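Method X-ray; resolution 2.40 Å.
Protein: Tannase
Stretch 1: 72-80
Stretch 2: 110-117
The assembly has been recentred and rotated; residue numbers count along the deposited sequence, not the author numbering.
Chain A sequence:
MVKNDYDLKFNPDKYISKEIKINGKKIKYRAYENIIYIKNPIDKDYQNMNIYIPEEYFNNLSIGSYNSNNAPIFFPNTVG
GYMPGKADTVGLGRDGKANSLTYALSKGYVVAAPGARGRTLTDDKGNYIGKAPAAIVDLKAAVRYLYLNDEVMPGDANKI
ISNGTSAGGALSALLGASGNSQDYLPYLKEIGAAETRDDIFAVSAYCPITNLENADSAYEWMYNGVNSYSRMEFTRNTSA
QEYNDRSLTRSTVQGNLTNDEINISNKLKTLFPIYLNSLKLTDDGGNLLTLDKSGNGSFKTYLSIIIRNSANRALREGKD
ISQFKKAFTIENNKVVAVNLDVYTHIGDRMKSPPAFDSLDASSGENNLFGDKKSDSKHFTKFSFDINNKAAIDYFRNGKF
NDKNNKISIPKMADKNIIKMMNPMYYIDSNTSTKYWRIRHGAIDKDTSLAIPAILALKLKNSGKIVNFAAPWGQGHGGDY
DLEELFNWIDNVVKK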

# COMPACT_ATOMS: atom_id res chain seq x y z
N PRO A 72 0.88 8.62 20.50
CA PRO A 72 0.66 8.49 19.06
C PRO A 72 -0.60 7.69 18.77
O PRO A 72 -1.02 6.84 19.57
N ILE A 73 -1.19 7.95 17.61
CA ILE A 73 -2.42 7.29 17.17
C ILE A 73 -2.04 6.37 16.03
O ILE A 73 -1.55 6.83 14.98
N PHE A 74 -2.22 5.06 16.24
CA PHE A 74 -1.92 4.05 15.25
C PHE A 74 -3.15 3.85 14.37
O PHE A 74 -4.23 3.51 14.88
N PHE A 75 -2.97 4.02 13.06
CA PHE A 75 -4.06 4.13 12.08
C PHE A 75 -3.97 3.03 11.01
O PHE A 75 -3.64 3.30 9.85
N PRO A 76 -4.28 1.77 11.37
CA PRO A 76 -4.28 0.69 10.35
C PRO A 76 -5.56 0.60 9.52
O PRO A 76 -6.67 0.66 10.05
N ASN A 77 -5.40 0.41 8.21
CA ASN A 77 -6.50 0.05 7.33
C ASN A 77 -6.35 -1.40 6.87
O ASN A 77 -5.26 -1.97 6.92
N THR A 78 -7.46 -2.00 6.44
CA THR A 78 -7.49 -3.43 6.14
C THR A 78 -7.68 -3.73 4.65
O THR A 78 -7.96 -4.89 4.29
N VAL A 79 -7.52 -2.73 3.79
CA VAL A 79 -7.83 -2.85 2.37
C VAL A 79 -6.84 -3.78 1.68
O VAL A 79 -5.62 -3.69 1.88
N GLY A 80 -7.37 -4.70 0.88
CA GLY A 80 -6.56 -5.46 -0.05
C GLY A 80 -7.29 -5.54 -1.37
O GLY A 80 -8.52 -5.55 -1.43
N VAL A 110 -2.89 4.86 21.13
CA VAL A 110 -4.30 4.85 20.81
C VAL A 110 -4.47 4.26 19.41
O VAL A 110 -3.67 4.51 18.50
N VAL A 111 -5.49 3.43 19.23
CA VAL A 111 -5.73 2.77 17.96
C VAL A 111 -7.03 3.29 17.39
O VAL A 111 -8.09 3.19 18.02
N ALA A 112 -6.95 3.88 16.19
CA ALA A 112 -8.12 4.25 15.40
C ALA A 112 -7.98 3.49 14.09
O ALA A 112 -7.01 3.70 13.36
N ALA A 113 -8.92 2.59 13.83
CA ALA A 113 -8.85 1.66 12.70
C ALA A 113 -10.06 1.85 11.80
O ALA A 113 -11.16 1.33 12.10
N PRO A 114 -9.94 2.58 10.70
CA PRO A 114 -11.11 2.85 9.86
C PRO A 114 -11.37 1.75 8.86
O PRO A 114 -10.44 1.15 8.30
N GLY A 115 -12.67 1.48 8.62
CA GLY A 115 -13.06 0.84 7.39
C GLY A 115 -13.09 1.85 6.25
O GLY A 115 -13.01 3.06 6.46
N ALA A 116 -13.22 1.32 5.03
CA ALA A 116 -13.23 2.13 3.82
C ALA A 116 -13.92 1.35 2.71
O ALA A 116 -13.86 0.12 2.67
N ARG A 117 -14.58 2.08 1.81
CA ARG A 117 -15.22 1.47 0.65
C ARG A 117 -14.18 0.93 -0.31
O ARG A 117 -13.01 1.29 -0.27

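The contact is built on two strands, one running through F74 to P76 and the other 110-114, side by side and parallel, with directions 25° apart, and backbone hydrogen bonds mark the register. V110 N donates to P72 O (3.1 Å), F74 N to V110 O (2.7 Å), and A112 N to F74 O (3.0 Å). This is the parallel pattern, in which F74 bonds through both its N and its O to two residues that flank V111. Weaker CA-H...O contacts fill the gaps: F75 CA lies 3.2 Å from A112 O and I73 CA 3.3 Å from V110 O. The last direct amide bond is that of A112. Beyond it P76 and P114 have no N-H to give, and the contacts there are CA-H...O, apolar and water-mediated.

Side chains alternate along each extended strand, and the bridges put I73 with V110 on one face and F74 with V111 on the other. On the face carrying I73 and V110, the isoleucine adopts chi1 m and chi2 t, and the valine chi1 t. I73 CG1 rests 4.2 Å from V110 CB, while I73 CG2 reaches A112 CB at 4.1 Å, so one branched residue serves two neighbours on the other strand. On the face carrying F74 and V111, F74 (chi1 t, chi2 68°) touches V111 with its root, F74 CB to V111 CG2 at 4.4 Å, and the end of its side chain leads away from the second stretch. V111, also t, places CG1 4.4 Å from P76 CD, and further along P76 CG meets A113 CB at 4.0 Å. The P76 ring thus lies against both a valine and an alanine.

F75 CZ to P114 CG, at 3.4 Å, is the shortest of the apolar side-chain contacts. The CA-to-CB bond of F75 points sideways, but with chi1 t and chi2 77° the end of the ring comes nearer to the second stretch. F75 CD1 lies 4.3 Å from A112 CB. P114, whose CA-to-CB bond points toward the first stretch, sets CD over one face of the F75 ring, 4.0 Å from its centroid and 19° off the normal, a CH-pi contact. P114 CD therefore contributes a C-H to the aromatic face, while the same CD lies 3.2 Å from P76 O.

Water takes over where the strands separate. Water 1 donates to P76 O (2.7 Å) and to P114 O (2.9 Å), bridging two carbonyls that cannot bond to each other. Water 2 accepts from T78 N (2.6 Å) and donates to P114 O (2.8 Å), so P114 O receives both waters and ties the loop of T78 to the end of the second strand.

Past the strands, the CA-to-CB bonds of V79 (chi1 t) and A116 each point toward the other stretch, with V79 CG2 4.4 Å from A116 CB. N77 (chi1 p) supports this turn from within its own stretch: its OD1 accepts from V79 N at 2.9 Å. The CA-to-CB bond of R117 points away, and its guanidinium is hydrogen-bonded elsewhere in the structure.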

# COMPACT_ATOMS: atom_id res chain seq x y z
CB PRO A 72 1.92 7.76 18.57
CG PRO A 72 2.92 7.97 19.62
CD PRO A 72 2.21 8.17 20.92
CB ILE A 73 -3.50 8.32 16.77
CG1 ILE A 73 -3.90 9.16 17.99
CG2 ILE A 73 -4.75 7.62 16.20
CD1 ILE A 73 -5.02 10.14 17.72
CB PHE A 74 -1.50 2.74 15.93
CG PHE A 74 -1.09 1.65 14.96
CD1 PHE A 74 0.07 1.77 14.20
CD2 PHE A 74 -1.86 0.49 14.83
CE1 PHE A 74 0.45 0.77 13.31
CE2 PHE A 74 -1.48 -0.52 13.94
CZ PHE A 74 -0.32 -0.38 13.16
CB PHE A 75 -3.99 5.53 11.46
CG PHE A 75 -5.20 5.93 10.67
CD1 PHE A 75 -6.37 6.34 11.31
CD2 PHE A 75 -5.17 5.94 9.28
CE1 PHE A 75 -7.51 6.70 10.58
CE2 PHE A 75 -6.30 6.32 8.54
CZ PHE A 75 -7.46 6.70 9.19
CB PRO A 76 -4.11 -0.58 11.20
CG PRO A 76 -4.81 -0.24 12.50
CD PRO A 76 -4.61 1.26 12.72
CB ASN A 77 -6.62 1.02 6.13
CG ASN A 77 -5.68 0.68 4.97
OD1 ASN A 77 -5.91 -0.31 4.27
ND2 ASN A 77 -4.65 1.53 4.72
CB THR A 78 -8.59 -4.15 6.95
OG1 THR A 78 -9.90 -3.78 6.48
CG2 THR A 78 -8.47 -3.81 8.45
CB VAL A 79 -7.82 -1.46 1.72
CG1 VAL A 79 -7.85 -1.56 0.20
CG2 VAL A 79 -8.96 -0.62 2.28
CB VAL A 110 -4.90 6.26 20.91
CG1 VAL A 110 -6.23 6.34 20.17
CG2 VAL A 110 -5.09 6.65 22.36
CB VAL A 111 -5.78 1.25 18.12
CG1 VAL A 111 -6.19 0.60 16.79
CG2 VAL A 111 -4.42 0.75 18.58
CB ALA A 112 -8.21 5.75 15.18
CB ALA A 113 -8.77 0.21 13.20
CB PRO A 114 -10.70 4.12 9.12
CG PRO A 114 -9.26 3.87 8.86
CD PRO A 114 -8.72 3.17 10.11
CB ALA A 116 -11.80 2.51 3.38
CB ARG A 117 -16.13 2.46 -0.09
CG ARG A 117 -17.25 3.07 0.74
CD ARG A 117 -17.89 4.22 -0.02
NE ARG A 117 -17.13 5.45 0.17
CZ ARG A 117 -17.25 6.52 -0.61
NH1 ARG A 117 -18.11 6.51 -1.62
NH2 ARG A 117 -16.51 7.60 -0.37
O HOH W 1 -9.04 -0.65 10.15
O HOH W 2 -9.59 -0.54 6.24